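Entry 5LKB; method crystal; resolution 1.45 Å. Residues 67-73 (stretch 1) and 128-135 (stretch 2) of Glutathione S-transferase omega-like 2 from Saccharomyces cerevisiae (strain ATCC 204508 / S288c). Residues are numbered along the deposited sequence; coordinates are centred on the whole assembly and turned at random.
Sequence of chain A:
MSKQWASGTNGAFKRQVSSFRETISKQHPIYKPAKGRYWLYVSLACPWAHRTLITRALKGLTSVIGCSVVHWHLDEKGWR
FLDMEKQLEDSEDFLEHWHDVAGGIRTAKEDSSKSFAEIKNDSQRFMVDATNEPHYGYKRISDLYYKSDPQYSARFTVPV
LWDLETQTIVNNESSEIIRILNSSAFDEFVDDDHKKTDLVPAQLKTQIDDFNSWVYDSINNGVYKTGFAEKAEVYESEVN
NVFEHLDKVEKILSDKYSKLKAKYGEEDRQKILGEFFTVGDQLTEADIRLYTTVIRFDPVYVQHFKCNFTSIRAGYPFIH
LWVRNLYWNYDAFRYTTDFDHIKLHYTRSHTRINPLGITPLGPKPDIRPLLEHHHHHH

Stretch 1 (67-73) CSVVHWH
Stretch 2, residues 128-135: VDATNEPH

A strand that is running out can still recruit a partner with no regular structure of its own, with side-chain hydrogen bonds supplementing a single backbone one. Residues 67-73 and 128-135 of this glutathione S-transferase omega-like protein illustrate the principle. They run 152° apart, roughly antiparallel, with V69 CA 5.3 Å from T131 CA and H71 CA 4.5 Å from A130 CA, and bury 388 Å² between them.

T131 is central to the pairing. Its N donates to V69 O at 2.9 Å. T131 points its CB toward stretch 1, and in the p rotamer (chi1 75°) its OG1 accepts from V69 N at 3.0 Å and 175°. T131 OG1 in turn donates to N132 O at 2.9 Å. A threonine thus suits the site doubly: its hydroxyl serves the extended V69 (phi/psi -128/123), and its methyl CG2 lies 4.1 Å from V69 CB.

D129 is covered most, by 79 Å². In the m rotamer, with CB toward stretch 1, it accepts at OD1 from W72 NE1 (2.8 Å, 167°), the carboxylate meeting the indole at its edge. W72 turns there with chi1 49° (p) and chi2 -99°. D129 O lies over one face of the H71 ring and receives a CA-H...O contact from H71 CA at 3.4 Å; no conventional donor reaches this buried carbonyl. H71 (t, chi2 -75°) is braced by H73 N, which donates to H71 ND1 at 2.9 Å. Between these anchors, the small A130, extended at -175/163, brings CB within 3.5 Å of H71 N.

At the other end S68, m and pointing toward stretch 2, packs its OG 3.2 Å from P134 CD. A water 2.8 Å from S68 OG donates to N132 O at 3.1 Å, extending the contact beyond direct pairing.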

ATOM      1  N   CYS A  67     -20.326 -26.836   7.678  1.00 18.47           N
ATOM      2  CA  CYS A  67     -19.515 -25.961   6.839  1.00 17.99           C
ATOM      3  C   CYS A  67     -18.192 -26.624   6.474  1.00 17.81           C
ATOM      4  O   CYS A  67     -17.601 -27.319   7.312  1.00 21.05           O
ATOM      5  CB  CYS A  67     -19.254 -24.705   7.632  1.00 16.47           C
ATOM      6  SG  CYS A  67     -18.075 -23.499   6.937  1.00 20.26           S
ATOM      7  N   SER A  68     -17.738 -26.375   5.254  1.00 17.75           N
ATOM      8  CA  SER A  68     -16.462 -26.839   4.766  1.00 19.23           C
ATOM      9  C   SER A  68     -15.788 -25.654   4.089  1.00 17.95           C
ATOM     10  O   SER A  68     -16.474 -24.757   3.584  1.00 18.07           O
ATOM     11  CB  SER A  68     -16.567 -27.992   3.790  1.00 20.04           C
ATOM     12  OG  SER A  68     -17.169 -29.095   4.502  1.00 19.95           O
ATOM     13  N   VAL A  69     -14.457 -25.668   4.048  1.00 18.34           N
ATOM     14  CA  VAL A  69     -13.668 -24.480   3.655  1.00 18.44           C
ATOM     15  C   VAL A  69     -12.672 -24.855   2.557  1.00 16.74           C
ATOM     16  O   VAL A  69     -11.831 -25.747   2.739  1.00 18.75           O
ATOM     17  CB  VAL A  69     -12.943 -23.879   4.862  1.00 18.37           C
ATOM     18  CG1 VAL A  69     -12.250 -22.595   4.394  1.00 17.29           C
ATOM     19  CG2 VAL A  69     -13.879 -23.599   5.969  1.00 19.04           C
ATOM     20  N   VAL A  70     -12.747 -24.162   1.416  1.00 16.39           N
ATOM     21  CA  VAL A  70     -11.780 -24.334   0.356  1.00 17.71           C
ATOM     22  C   VAL A  70     -10.435 -23.705   0.726  1.00 17.46           C
ATOM     23  O   VAL A  70     -10.353 -22.858   1.619  1.00 18.45           O
ATOM     24  CB  VAL A  70     -12.288 -23.748  -0.975  1.00 17.21           C
ATOM     25  CG1 VAL A  70     -13.528 -24.560  -1.461  1.00 17.32           C
ATOM     26  CG2 VAL A  70     -12.585 -22.276  -0.911  1.00 18.11           C
ATOM     27  N   HIS A  71      -9.412 -24.110  -0.015  1.00 16.43           N
ATOM     28  CA  HIS A  71      -8.066 -23.551   0.095  1.00 18.10           C
ATOM     29  C   HIS A  71      -8.118 -22.083  -0.264  1.00 16.89           C
ATOM     30  O   HIS A  71      -8.911 -21.645  -1.100  1.00 17.51           O
ATOM     31  CB  HIS A  71      -7.136 -24.289  -0.848  1.00 18.25           C
ATOM     32  CG  HIS A  71      -5.689 -24.207  -0.500  1.00 19.95           C
ATOM     33  ND1 HIS A  71      -4.940 -23.080  -0.723  1.00 19.93           N
ATOM     34  CD2 HIS A  71      -4.842 -25.134   0.008  1.00 21.75           C
ATOM     35  CE1 HIS A  71      -3.687 -23.321  -0.369  1.00 20.64           C
ATOM     36  NE2 HIS A  71      -3.600 -24.569   0.072  1.00 20.25           N
ATOM     37  N   TRP A  72      -7.242 -21.301   0.392  1.00 17.08           N
ATOM     38  CA  TRP A  72      -7.126 -19.879   0.077  1.00 16.00           C
ATOM     39  C   TRP A  72      -6.508 -19.604  -1.286  1.00 17.48           C
ATOM     40  O   TRP A  72      -6.745 -18.526  -1.839  1.00 16.81           O
ATOM     41  CB  TRP A  72      -6.358 -19.130   1.188  1.00 16.38           C
ATOM     42  CG  TRP A  72      -5.057 -19.823   1.580  1.00 14.43           C
ATOM     43  CD1 TRP A  72      -4.894 -20.642   2.655  1.00 17.45           C
ATOM     44  CD2 TRP A  72      -3.807 -19.811   0.883  1.00 16.29           C
ATOM     45  NE1 TRP A  72      -3.607 -21.147   2.677  1.00 17.62           N
ATOM     46  CE2 TRP A  72      -2.926 -20.651   1.606  1.00 18.40           C
ATOM     47  CE3 TRP A  72      -3.338 -19.189  -0.288  1.00 15.57           C
ATOM     48  CZ2 TRP A  72      -1.609 -20.847   1.222  1.00 17.88           C
ATOM     49  CZ3 TRP A  72      -2.005 -19.397  -0.655  1.00 17.09           C
ATOM     50  CH2 TRP A  72      -1.178 -20.225   0.092  1.00 16.55           C
ATOM     51  N   HIS A  73      -5.781 -20.550  -1.870  1.00 17.52           N
ATOM     52  CA  HIS A  73      -5.151 -20.338  -3.158  1.00 16.24           C
ATOM     53  C   HIS A  73      -6.136 -20.625  -4.303  1.00 19.07           C
ATOM     54  O   HIS A  73      -6.622 -21.763  -4.458  1.00 19.83           O
ATOM     55  CB  HIS A  73      -3.871 -21.146  -3.345  1.00 18.43           C
ATOM     56  CG  HIS A  73      -3.182 -20.848  -4.632  1.00 20.26           C
ATOM     57  ND1 HIS A  73      -2.927 -21.808  -5.594  1.00 21.87           N
ATOM     58  CD2 HIS A  73      -2.697 -19.684  -5.130  1.00 18.13           C
ATOM     59  CE1 HIS A  73      -2.297 -21.245  -6.611  1.00 19.13           C
ATOM     60  NE2 HIS A  73      -2.164 -19.951  -6.363  1.00 20.47           N
ATOM     61  N   VAL A 128      -5.872 -26.166   8.326  1.00 19.36           N
ATOM     62  CA  VAL A 128      -5.183 -24.871   8.435  1.00 20.95           C
ATOM     63  C   VAL A 128      -5.364 -24.130   7.110  1.00 18.79           C
ATOM     64  O   VAL A 128      -5.967 -23.044   7.108  1.00 20.59           O
ATOM     65  CB  VAL A 128      -3.702 -25.021   8.815  1.00 20.31           C
ATOM     66  CG1 VAL A 128      -3.058 -23.649   8.833  1.00 22.60           C
ATOM     67  CG2 VAL A 128      -3.578 -25.681  10.159  1.00 21.09           C
ATOM     68  N   ASP A 129      -4.894 -24.710   5.992  1.00 19.70           N
ATOM     69  CA  ASP A 129      -5.090 -24.126   4.670  1.00 19.24           C
ATOM     70  C   ASP A 129      -6.491 -24.373   4.112  1.00 18.99           C
ATOM     71  O   ASP A 129      -6.950 -23.591   3.282  1.00 17.41           O
ATOM     72  CB  ASP A 129      -4.052 -24.673   3.710  1.00 19.05           C
ATOM     73  CG  ASP A 129      -2.640 -24.292   4.116  1.00 22.11           C
ATOM     74  OD1 ASP A 129      -2.387 -23.066   4.293  1.00 19.64           O
ATOM     75  OD2 ASP A 129      -1.791 -25.216   4.184  1.00 21.27           O
ATOM     76  N   ALA A 130      -7.151 -25.476   4.500  1.00 18.56           N
ATOM     77  CA  ALA A 130      -8.405 -25.908   3.882  1.00 19.83           C
ATOM     78  C   ALA A 130      -8.900 -27.106   4.656  1.00 21.29           C
ATOM     79  O   ALA A 130      -8.170 -27.699   5.463  1.00 21.39           O
ATOM     80  CB  ALA A 130      -8.207 -26.297   2.432  1.00 19.36           C
ATOM     81  N   THR A 131     -10.194 -27.399   4.453  1.00 20.14           N
ATOM     82  CA  THR A 131     -10.720 -28.705   4.824  1.00 21.31           C
ATOM     83  C   THR A 131     -10.895 -29.538   3.568  1.00 21.50           C
ATOM     84  O   THR A 131     -10.658 -29.112   2.445  1.00 22.30           O
ATOM     85  CB  THR A 131     -12.067 -28.588   5.569  1.00 19.50           C
ATOM     86  OG1 THR A 131     -13.114 -28.263   4.632  1.00 19.50           O
ATOM     87  CG2 THR A 131     -12.079 -27.503   6.588  1.00 18.72           C
ATOM     88  N   ASN A 132     -11.379 -30.758   3.796  1.00 24.67           N
ATOM     89  CA  ASN A 132     -11.817 -31.612   2.719  1.00 24.85           C
ATOM     90  C   ASN A 132     -13.250 -31.252   2.353  1.00 23.86           C
ATOM     91  O   ASN A 132     -13.942 -30.506   3.054  1.00 20.43           O
ATOM     92  CB  ASN A 132     -11.690 -33.077   3.137  1.00 27.41           C
ATOM     93  CG  ASN A 132     -12.588 -33.444   4.311  1.00 26.47           C
ATOM     94  OD1 ASN A 132     -12.831 -32.651   5.224  1.00 31.55           O
ATOM     95  ND2 ASN A 132     -13.057 -34.696   4.326  1.00 28.20           N
ATOM     96  N   GLU A 133     -13.701 -31.820   1.226  1.00 27.63           N
ATOM     97  CA  GLU A 133     -15.110 -31.845   0.867  1.00 26.39           C
ATOM     98  C   GLU A 133     -15.627 -33.182   1.421  1.00 25.01           C
ATOM     99  O   GLU A 133     -15.296 -34.234   0.856  1.00 29.14           O
ATOM    100  CB  GLU A 133     -15.250 -31.741  -0.662  1.00 27.05           C
ATOM    101  CG  GLU A 133     -16.679 -31.496  -1.171  1.00 26.31           C
ATOM    102  CD  GLU A 133     -17.574 -32.686  -0.829  1.00 28.63           C
ATOM    103  OE1 GLU A 133     -17.366 -33.729  -1.502  1.00 27.55           O
ATOM    104  OE2 GLU A 133     -18.389 -32.574   0.108  1.00 24.73           O
ATOM    105  N   PRO A 134     -16.357 -33.184   2.537  1.00 23.39           N
ATOM    106  CA  PRO A 134     -16.569 -34.434   3.296  1.00 25.43           C
ATOM    107  C   PRO A 134     -17.690 -35.335   2.797  1.00 27.78           C
ATOM    108  O   PRO A 134     -17.749 -36.471   3.272  1.00 31.79           O
ATOM    109  CB  PRO A 134     -16.886 -33.928   4.708  1.00 26.09           C
ATOM    110  CG  PRO A 134     -17.633 -32.624   4.445  1.00 26.95           C
ATOM    111  CD  PRO A 134     -17.025 -32.033   3.191  1.00 24.99           C
ATOM    112  N   HIS A 135     -18.544 -34.903   1.872  1.00 27.62           N
ATOM    113  CA  HIS A 135     -19.660 -35.764   1.460  1.00 25.06           C
ATOM    114  C   HIS A 135     -19.309 -36.675   0.282  1.00 33.45           C
ATOM    115  O   HIS A 135     -19.713 -37.856   0.270  1.00 31.73           O
ATOM    116  CB  HIS A 135     -20.878 -34.889   1.179  1.00 26.54           C
ATOM    117  CG  HIS A 135     -21.310 -34.113   2.366  1.00 28.92           C
ATOM    118  ND1 HIS A 135     -21.855 -34.696   3.483  1.00 30.03           N
ATOM    119  CD2 HIS A 135     -21.184 -32.795   2.653  1.00 27.32           C
ATOM    120  CE1 HIS A 135     -22.111 -33.768   4.388  1.00 32.56           C
ATOM    121  NE2 HIS A 135     -21.717 -32.601   3.897  1.00 25.90           N
TER
HETATM  122  O   HOH W   1     -15.241 -30.529   5.866  1.00 23.28           O